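Long-range contacts in alpha-L-arabinofuranosidase B (Aspergillus kawachii, PDB 6SXT), which cleaves terminal non-reducing alpha-L-arabinofuranose residues from the side chains of arabinoxylan, a major hemicellulose, and of arabinan and arabinogalactan: residues G185-W190 / N206-G211; V333-V338 / E371-V376; T22-S27 / Y76-N81. All blocks are in the same frame, centred on the assembly; numbering follows the deposited sequence.

Interaction 1. Residues G185-W190 / N206-G211; sequences GNSTTW and NNLFSG. With NAG (2-acetamido-2-deoxy-beta-D-glucopyranose), chain B; LXE ([(1~{S},2~{S},3~{S},4~{S})-2-(hydroxymethyl)-3,4-bis(oxidanyl)cyclopentyl]azanium), chain G; EDO (1,2-ethanediol), chain P.
Trp190 meets the Asn206-Leu208 backbone with the five-membered half of its indole and the Leu208 side chain with the benzo half. The CH-pi contact comes first: CA of Asn207 stands over the pyrrole part of Trp190, 4.1 Å from the five-membered ring centroid and 29° off its normal. The same face carries C5' of the bound cyclopentyl azanium inhibitor LXE, offset toward the rim, while CG2 of Thr189 lies over the centre of the opposite face, so the indole is held between Thr189 on one side and Asn207 with the inhibitor on the other.

Apolar packing supplies the second kind of contact. CG of Leu208 reaches CE3 of Trp190 at 3.7 Å, the two side chains crossing at a slant, and CD1 of Leu208 extends to CB of Ser187 at 4.0 Å.

This is one wall of the catalytic pocket of a GH54 arabinofuranosidase, next to the nucleophile Glu205. Asn206 and Asn207 bind substrate, and here N of Asn207 donates to O5' of LXE at 3.1 Å.

No direct hydrogen bond joins the two segments; one water accepts weak bonds from NE1 of Trp190 and ND2 of Asn206, each at 3.5 Å. ND2 of Asn206 also bonds to Asp173, and ND2 of Asn207 to Glu214 and Tyr265, which hold both amides from outside. N of Leu208 is buried 3.4 Å from CB of Trp190 without a partner. At the far end of 185-190, Asn186 carries an N-linked glycan, its ND2 bonded covalently to C1 of the sugar.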
# COMPACT_ATOMS: atom_id res chain seq x y z
N GLY A 185 1.57 -11.70 3.99
CA GLY A 185 0.12 -11.79 4.00
C GLY A 185 -0.31 -13.07 4.71
O GLY A 185 0.51 -13.75 5.27
N ASN A 186 -1.62 -13.33 4.69
CA ASN A 186 -2.08 -14.56 5.40
C ASN A 186 -2.73 -15.50 4.40
O ASN A 186 -3.63 -16.21 4.82
CB ASN A 186 -2.98 -14.26 6.59
CG ASN A 186 -4.37 -13.79 6.27
OD1 ASN A 186 -4.60 -12.88 5.48
ND2 ASN A 186 -5.38 -14.45 6.92
N SER A 187 -2.27 -15.51 3.17
CA SER A 187 -2.57 -16.64 2.27
C SER A 187 -2.28 -17.94 2.99
O SER A 187 -1.19 -18.13 3.54
CB SER A 187 -1.75 -16.54 1.01
OG SER A 187 -2.02 -17.70 0.21
N THR A 188 -3.18 -18.96 2.85
CA THR A 188 -2.83 -20.35 3.24
C THR A 188 -3.09 -21.31 2.08
O THR A 188 -3.12 -22.55 2.35
CB THR A 188 -3.62 -20.78 4.48
OG1 THR A 188 -4.99 -20.75 4.12
CG2 THR A 188 -3.43 -19.85 5.67
N THR A 189 -3.12 -20.80 0.86
CA THR A 189 -3.28 -21.62 -0.37
C THR A 189 -2.10 -22.57 -0.53
O THR A 189 -2.29 -23.74 -0.94
CB THR A 189 -3.47 -20.71 -1.58
OG1 THR A 189 -4.61 -19.89 -1.32
CG2 THR A 189 -3.59 -21.47 -2.88
N TRP A 190 -0.90 -22.10 -0.23
CA TRP A 190 0.34 -22.88 -0.30
C TRP A 190 0.91 -23.03 1.11
O TRP A 190 0.48 -23.89 1.89
CB TRP A 190 1.27 -22.19 -1.31
CG TRP A 190 0.70 -22.00 -2.69
CD1 TRP A 190 0.71 -22.92 -3.71
CD2 TRP A 190 0.10 -20.81 -3.23
NE1 TRP A 190 0.11 -22.37 -4.82
CE2 TRP A 190 -0.29 -21.09 -4.55
CE3 TRP A 190 -0.22 -19.53 -2.69
CZ2 TRP A 190 -0.92 -20.13 -5.36
CZ3 TRP A 190 -0.81 -18.59 -3.50
CH2 TRP A 190 -1.17 -18.89 -4.82
N ASN A 206 4.33 -21.10 -7.91
CA ASN A 206 3.43 -22.25 -7.60
C ASN A 206 3.69 -22.70 -6.17
O ASN A 206 3.43 -23.85 -5.81
CB ASN A 206 3.62 -23.39 -8.60
CG ASN A 206 3.48 -22.92 -10.04
OD1 ASN A 206 4.22 -23.39 -10.89
ND2 ASN A 206 2.55 -22.03 -10.32
N ASN A 207 4.09 -21.77 -5.31
CA ASN A 207 4.32 -22.05 -3.88
C ASN A 207 4.76 -20.73 -3.23
O ASN A 207 5.72 -20.17 -3.70
CB ASN A 207 5.35 -23.14 -3.62
CG ASN A 207 4.73 -24.50 -3.26
OD1 ASN A 207 3.80 -24.60 -2.45
ND2 ASN A 207 5.18 -25.52 -3.99
N LEU A 208 4.13 -20.43 -2.10
CA LEU A 208 4.69 -19.54 -1.06
C LEU A 208 5.22 -20.48 -0.00
O LEU A 208 4.44 -21.35 0.47
CB LEU A 208 3.60 -18.64 -0.52
CG LEU A 208 2.83 -17.78 -1.52
CD1 LEU A 208 1.78 -16.96 -0.80
CD2 LEU A 208 3.74 -16.89 -2.31
N PHE A 209 6.48 -20.39 0.31
CA PHE A 209 7.14 -21.26 1.29
C PHE A 209 7.37 -20.51 2.59
O PHE A 209 8.03 -19.47 2.62
CB PHE A 209 8.45 -21.79 0.74
CG PHE A 209 8.28 -22.87 -0.31
CD1 PHE A 209 7.85 -24.13 0.06
CD2 PHE A 209 8.61 -22.65 -1.62
CE1 PHE A 209 7.72 -25.14 -0.87
CE2 PHE A 209 8.54 -23.68 -2.55
CZ PHE A 209 8.05 -24.90 -2.18
N SER A 210 6.95 -21.14 3.68
CA SER A 210 7.22 -20.68 5.06
C SER A 210 8.40 -21.45 5.65
O SER A 210 8.80 -21.22 6.80
CB SER A 210 6.00 -20.82 5.91
OG SER A 210 5.54 -22.18 5.88
N GLY A 211 9.03 -22.31 4.86
CA GLY A 211 10.23 -23.08 5.23
C GLY A 211 10.42 -24.23 4.25
O GLY A 211 9.83 -24.19 3.18
C1 NAG B . -6.77 -14.02 6.75
C2 NAG B . -7.64 -15.31 6.71
C3 NAG B . -9.13 -14.92 6.74
C4 NAG B . -9.44 -14.06 7.94
C5 NAG B . -8.43 -12.87 7.89
C6 NAG B . -8.64 -11.92 9.02
C7 NAG B . -6.97 -17.37 5.54
C8 NAG B . -6.75 -17.93 4.21
N2 NAG B . -7.38 -16.10 5.53
O3 NAG B . -9.82 -16.22 6.84
O4 NAG B . -10.71 -13.44 7.84
O5 NAG B . -7.09 -13.34 7.99
O6 NAG B . -8.53 -12.55 10.28
O7 NAG B . -6.71 -18.01 6.58
C1' LXE G . 2.66 -17.95 -9.81
C2' LXE G . 2.74 -16.47 -9.45
O2' LXE G . 3.68 -15.81 -10.21
C3' LXE G . 3.09 -16.56 -8.03
O3' LXE G . 2.99 -15.20 -7.43
C4' LXE G . 1.98 -17.45 -7.52
C5' LXE G . 2.35 -18.17 -6.23
O5' LXE G . 3.56 -18.88 -6.28
C6' LXE G . 1.74 -18.45 -8.72
N1' LXE G . 0.30 -18.30 -9.08
C1 EDO P . 10.50 -24.18 10.67
O1 EDO P . 9.40 -25.05 10.97
C2 EDO P . 10.81 -23.74 9.26
O2 EDO P . 10.60 -22.33 8.79
O HOH W 1 -0.20 -22.55 -8.28

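Interaction 2. Residues V333-V338 / E371-V376; sequences VVSLRV and EASWTV
Val333, Trp374 and Val334 bury the most surface where strand 333-338 pairs with the start of strand 374-378. Val334 and Trp374 form an antiparallel hydrogen-bonded pair: N of Val334 donates to O of Trp374 at 2.9 Å, and N of Trp374 returns a bond of 2.9 Å to O of Val334. Their side chains share one face of the sheet, where CB of Trp374 lies 4.3 Å from CG2 of Val334, and CG2 of Val334 touches CG2 of Val376 at 4.0 Å. The Trp374 indole finds its polar partner on a third strand, with NE1 bonded to O of Ile348.

Val333 sits in the adjoining non-hydrogen-bonded pair with Thr375 and projects to the other face. Its CG1, anti to the backbone N (chi1 -166°), lies 3.5 Å from O of Trp374, and its CA makes a CA-H...O contact of 3.2 Å with that same oxygen.

Beyond the ladder, in this beta-trefoil arabinose-binding domain, OG of Ser335 donates to O of Ala372 at 2.6 Å, just past helix 366-371. A water that accepts from N of Leu336 donates to this oxygen too. The side-chain and water bonds thus continue the polar pairing where the two segments draw apart ahead of strand 374-378, and give the buried Ala372 carbonyl two donors.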
# COMPACT_ATOMS: atom_id res chain seq x y z
N VAL A 333 -22.41 13.76 16.06
CA VAL A 333 -23.39 13.49 14.99
C VAL A 333 -23.37 14.65 14.02
O VAL A 333 -23.43 15.79 14.46
CB VAL A 333 -24.80 13.27 15.57
CG1 VAL A 333 -25.70 12.68 14.52
CG2 VAL A 333 -24.72 12.38 16.80
N VAL A 334 -23.28 14.37 12.73
CA VAL A 334 -23.08 15.41 11.72
C VAL A 334 -24.03 15.21 10.56
O VAL A 334 -24.50 14.09 10.33
CB VAL A 334 -21.61 15.41 11.19
CG1 VAL A 334 -20.63 15.61 12.33
CG2 VAL A 334 -21.31 14.15 10.40
N SER A 335 -24.19 16.27 9.76
CA SER A 335 -24.71 16.16 8.40
C SER A 335 -23.60 16.69 7.49
O SER A 335 -22.81 17.55 7.93
CB SER A 335 -26.05 16.88 8.21
OG SER A 335 -27.04 16.22 9.02
N LEU A 336 -23.55 16.17 6.29
CA LEU A 336 -22.44 16.46 5.33
C LEU A 336 -23.08 17.09 4.10
O LEU A 336 -23.82 16.43 3.33
CB LEU A 336 -21.68 15.15 5.03
CG LEU A 336 -20.98 14.55 6.24
CD1 LEU A 336 -20.50 13.16 5.93
CD2 LEU A 336 -19.81 15.41 6.70
N ARG A 337 -22.75 18.35 3.86
CA ARG A 337 -23.40 19.15 2.81
C ARG A 337 -22.55 19.21 1.55
O ARG A 337 -21.32 19.43 1.67
CB ARG A 337 -23.65 20.58 3.30
CG ARG A 337 -24.52 21.36 2.31
CD ARG A 337 -24.92 22.73 2.81
NE ARG A 337 -23.77 23.56 3.13
CZ ARG A 337 -23.01 24.18 2.25
NH1 ARG A 337 -23.25 24.10 0.96
NH2 ARG A 337 -22.00 24.92 2.67
N VAL A 338 -23.17 18.95 0.41
CA VAL A 338 -22.54 19.06 -0.93
C VAL A 338 -22.09 20.49 -1.17
O VAL A 338 -22.80 21.46 -0.78
CB VAL A 338 -23.51 18.57 -1.99
CG1 VAL A 338 -23.03 18.86 -3.38
CG2 VAL A 338 -23.79 17.10 -1.85
N GLU A 371 -31.83 10.01 7.94
CA GLU A 371 -31.06 9.41 6.83
C GLU A 371 -29.89 10.33 6.42
O GLU A 371 -28.92 9.83 5.83
CB GLU A 371 -31.96 9.10 5.66
CG GLU A 371 -32.91 7.93 5.99
CD GLU A 371 -34.03 7.79 5.00
OE1 GLU A 371 -34.37 8.78 4.29
OE2 GLU A 371 -34.59 6.70 4.96
N ALA A 372 -30.01 11.61 6.72
CA ALA A 372 -28.95 12.62 6.41
C ALA A 372 -28.13 12.93 7.65
O ALA A 372 -27.45 13.99 7.66
CB ALA A 372 -29.58 13.85 5.87
N SER A 373 -28.23 12.12 8.70
CA SER A 373 -27.48 12.34 9.95
C SER A 373 -26.61 11.12 10.21
O SER A 373 -27.06 9.97 10.01
CB SER A 373 -28.40 12.66 11.12
OG SER A 373 -29.12 13.83 10.80
N TRP A 374 -25.37 11.35 10.67
CA TRP A 374 -24.33 10.30 10.77
C TRP A 374 -23.59 10.43 12.09
O TRP A 374 -23.11 11.53 12.42
CB TRP A 374 -23.38 10.45 9.57
CG TRP A 374 -24.08 10.34 8.25
CD1 TRP A 374 -24.56 11.36 7.48
CD2 TRP A 374 -24.53 9.13 7.64
NE1 TRP A 374 -25.18 10.87 6.37
CE2 TRP A 374 -25.20 9.50 6.46
CE3 TRP A 374 -24.39 7.78 7.95
CZ2 TRP A 374 -25.72 8.56 5.57
CZ3 TRP A 374 -24.92 6.85 7.09
CH2 TRP A 374 -25.58 7.25 5.92
N THR A 375 -23.53 9.38 12.86
CA THR A 375 -22.74 9.29 14.08
C THR A 375 -21.30 8.92 13.65
O THR A 375 -21.10 7.89 13.04
CB THR A 375 -23.29 8.28 15.06
OG1 THR A 375 -24.69 8.58 15.27
CG2 THR A 375 -22.51 8.33 16.36
N VAL A 376 -20.38 9.77 14.04
CA VAL A 376 -18.95 9.53 13.68
C VAL A 376 -18.36 8.67 14.78
O VAL A 376 -18.55 8.96 15.99
CB VAL A 376 -18.20 10.86 13.50
CG1 VAL A 376 -16.80 10.56 12.93
CG2 VAL A 376 -18.92 11.77 12.54
O HOH W 2 -25.65 14.43 5.71

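Interaction 3. Residues T22-S27 / Y76-N81; sequences TRALYS and YDQSGN
Gln78 presents its terminal amide to the backbone of Arg23-Leu25 and uses both ends of it. OE1 of Gln78 accepts from N of Leu25 at 2.7 Å, in the carbonyl plane and on a lone pair. NE2 of Gln78 donates to O of Arg23 at 3.2 Å, with the acceptor only 14° out of the amide plane. The two bonds fix the rotation of the amide, and the side chain, extended beyond CG (chi2 177°), carries it across to the other loop. Leu25 crosses that side chain at about a right angle, its CB 3.6 Å from OE1 of Gln78.

Beside this grip, Tyr26 slides past Gln78 in the opposite direction, with its CE1 4.1 Å from CB of Gln78. Its hydroxyl end reaches Ser79, where OH of Tyr26 lies 3.1 Å from CB of Ser79.

A second shell shapes the loop that bears Gln78 and Ser79. OD1 of Asp77 accepts from N of Ser79 at 2.9 Å, above the carboxylate plane, and from OG of Ser79 at 2.8 Å on the syn side; it also takes N of Ala18 from strand 15-20. On the facing segment, Arg23 turns its guanidinium to Glu292 in a salt bridge.

Residues 77-80 form a type I beta turn within the concanavalin-like catalytic domain; an Asx turn at Asp77 lies within it, and an ST turn, with OG of Ser79 accepting from N of Asn81, carries it on by a residue.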
# COMPACT_ATOMS: atom_id res chain seq x y z
N THR A 22 10.75 6.77 1.00
CA THR A 22 10.99 7.45 2.28
C THR A 22 12.39 8.04 2.38
O THR A 22 12.52 9.08 3.03
CB THR A 22 10.66 6.56 3.46
OG1 THR A 22 11.58 5.48 3.43
CG2 THR A 22 9.22 6.08 3.41
N ARG A 23 13.41 7.35 1.88
CA ARG A 23 14.80 7.79 2.15
C ARG A 23 15.79 7.27 1.14
O ARG A 23 15.57 6.26 0.44
CB ARG A 23 15.22 7.37 3.55
CG ARG A 23 15.30 5.87 3.78
CD ARG A 23 15.95 5.60 5.12
NE ARG A 23 16.10 4.19 5.41
CZ ARG A 23 17.15 3.68 6.05
NH1 ARG A 23 18.16 4.44 6.46
NH2 ARG A 23 17.18 2.37 6.25
N ALA A 24 16.92 7.96 1.06
CA ALA A 24 18.10 7.44 0.37
C ALA A 24 18.62 6.19 1.07
O ALA A 24 18.62 6.14 2.33
CB ALA A 24 19.18 8.53 0.39
N LEU A 25 19.09 5.23 0.28
CA LEU A 25 19.62 3.97 0.83
C LEU A 25 21.13 3.89 0.69
O LEU A 25 21.73 2.87 1.07
CB LEU A 25 18.90 2.81 0.14
CG LEU A 25 17.40 2.79 0.41
CD1 LEU A 25 16.74 1.71 -0.41
CD2 LEU A 25 17.08 2.62 1.88
N TYR A 26 21.73 4.91 0.08
CA TYR A 26 23.21 5.12 0.05
C TYR A 26 23.48 6.46 0.71
O TYR A 26 22.78 7.42 0.43
CB TYR A 26 23.72 5.18 -1.39
CG TYR A 26 23.57 3.95 -2.24
CD1 TYR A 26 22.38 3.65 -2.87
CD2 TYR A 26 24.66 3.14 -2.49
CE1 TYR A 26 22.26 2.56 -3.69
CE2 TYR A 26 24.55 2.02 -3.30
CZ TYR A 26 23.35 1.73 -3.91
OH TYR A 26 23.24 0.65 -4.74
N SER A 27 24.57 6.55 1.46
CA SER A 27 24.93 7.80 2.15
C SER A 27 25.21 8.92 1.14
O SER A 27 24.99 10.08 1.51
CB SER A 27 26.08 7.55 3.11
OG SER A 27 27.17 7.21 2.35
N TYR A 76 12.25 5.04 -8.22
CA TYR A 76 13.54 4.96 -8.94
C TYR A 76 14.49 3.98 -8.26
O TYR A 76 14.46 3.78 -7.03
CB TYR A 76 14.17 6.36 -9.05
CG TYR A 76 13.42 7.31 -9.95
CD1 TYR A 76 13.35 7.09 -11.31
CD2 TYR A 76 12.75 8.41 -9.43
CE1 TYR A 76 12.65 7.97 -12.12
CE2 TYR A 76 12.02 9.27 -10.25
CZ TYR A 76 11.99 9.05 -11.61
OH TYR A 76 11.31 9.92 -12.45
N ASP A 77 15.32 3.33 -9.06
CA ASP A 77 16.42 2.49 -8.57
C ASP A 77 17.58 3.41 -8.21
O ASP A 77 18.17 4.03 -9.13
CB ASP A 77 16.78 1.49 -9.66
CG ASP A 77 18.06 0.75 -9.37
OD1 ASP A 77 18.47 0.70 -8.18
OD2 ASP A 77 18.63 0.24 -10.34
N GLN A 78 17.96 3.49 -6.95
CA GLN A 78 19.04 4.37 -6.48
C GLN A 78 20.43 3.81 -6.84
O GLN A 78 21.42 4.53 -6.66
CB GLN A 78 18.95 4.60 -4.97
CG GLN A 78 17.62 5.14 -4.55
CD GLN A 78 17.52 5.28 -3.06
OE1 GLN A 78 18.55 5.37 -2.39
NE2 GLN A 78 16.27 5.24 -2.52
N SER A 79 20.52 2.56 -7.28
CA SER A 79 21.82 1.84 -7.43
C SER A 79 22.53 2.28 -8.70
O SER A 79 23.74 1.97 -8.81
CB SER A 79 21.62 0.35 -7.42
OG SER A 79 21.09 -0.09 -8.65
N GLY A 80 21.81 2.89 -9.63
CA GLY A 80 22.43 3.25 -10.92
C GLY A 80 22.27 2.17 -11.96
O GLY A 80 22.70 2.40 -13.09
N ASN A 81 21.63 1.05 -11.66
CA ASN A 81 21.40 -0.02 -12.65
C ASN A 81 20.21 0.27 -13.57
O ASN A 81 19.98 -0.52 -14.46
CB ASN A 81 21.27 -1.39 -11.99
CG ASN A 81 22.58 -1.92 -11.42
OD1 ASN A 81 22.83 -1.92 -10.21
ND2 ASN A 81 23.52 -2.12 -12.30

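All three contacts are largely buried, but each reflects its place. Interactions 1 and 3 belong to the catalytic domain, with centres about 30 Å apart: one lines the sugar pocket, chiefly through an aromatic face and apolar branches, while the other ties two loops away from the annotated sites with a side-chain amide reading backbone groups. Interaction 2 lies in the arabinose-binding domain, its centre about 43 Å from that of interaction 1, and relies on regular strand pairing. No two hold the same elements. In these three examples the paired strands are joined mainly by backbone bonds, and the two irregular contacts by side chains, one aromatic and one polar.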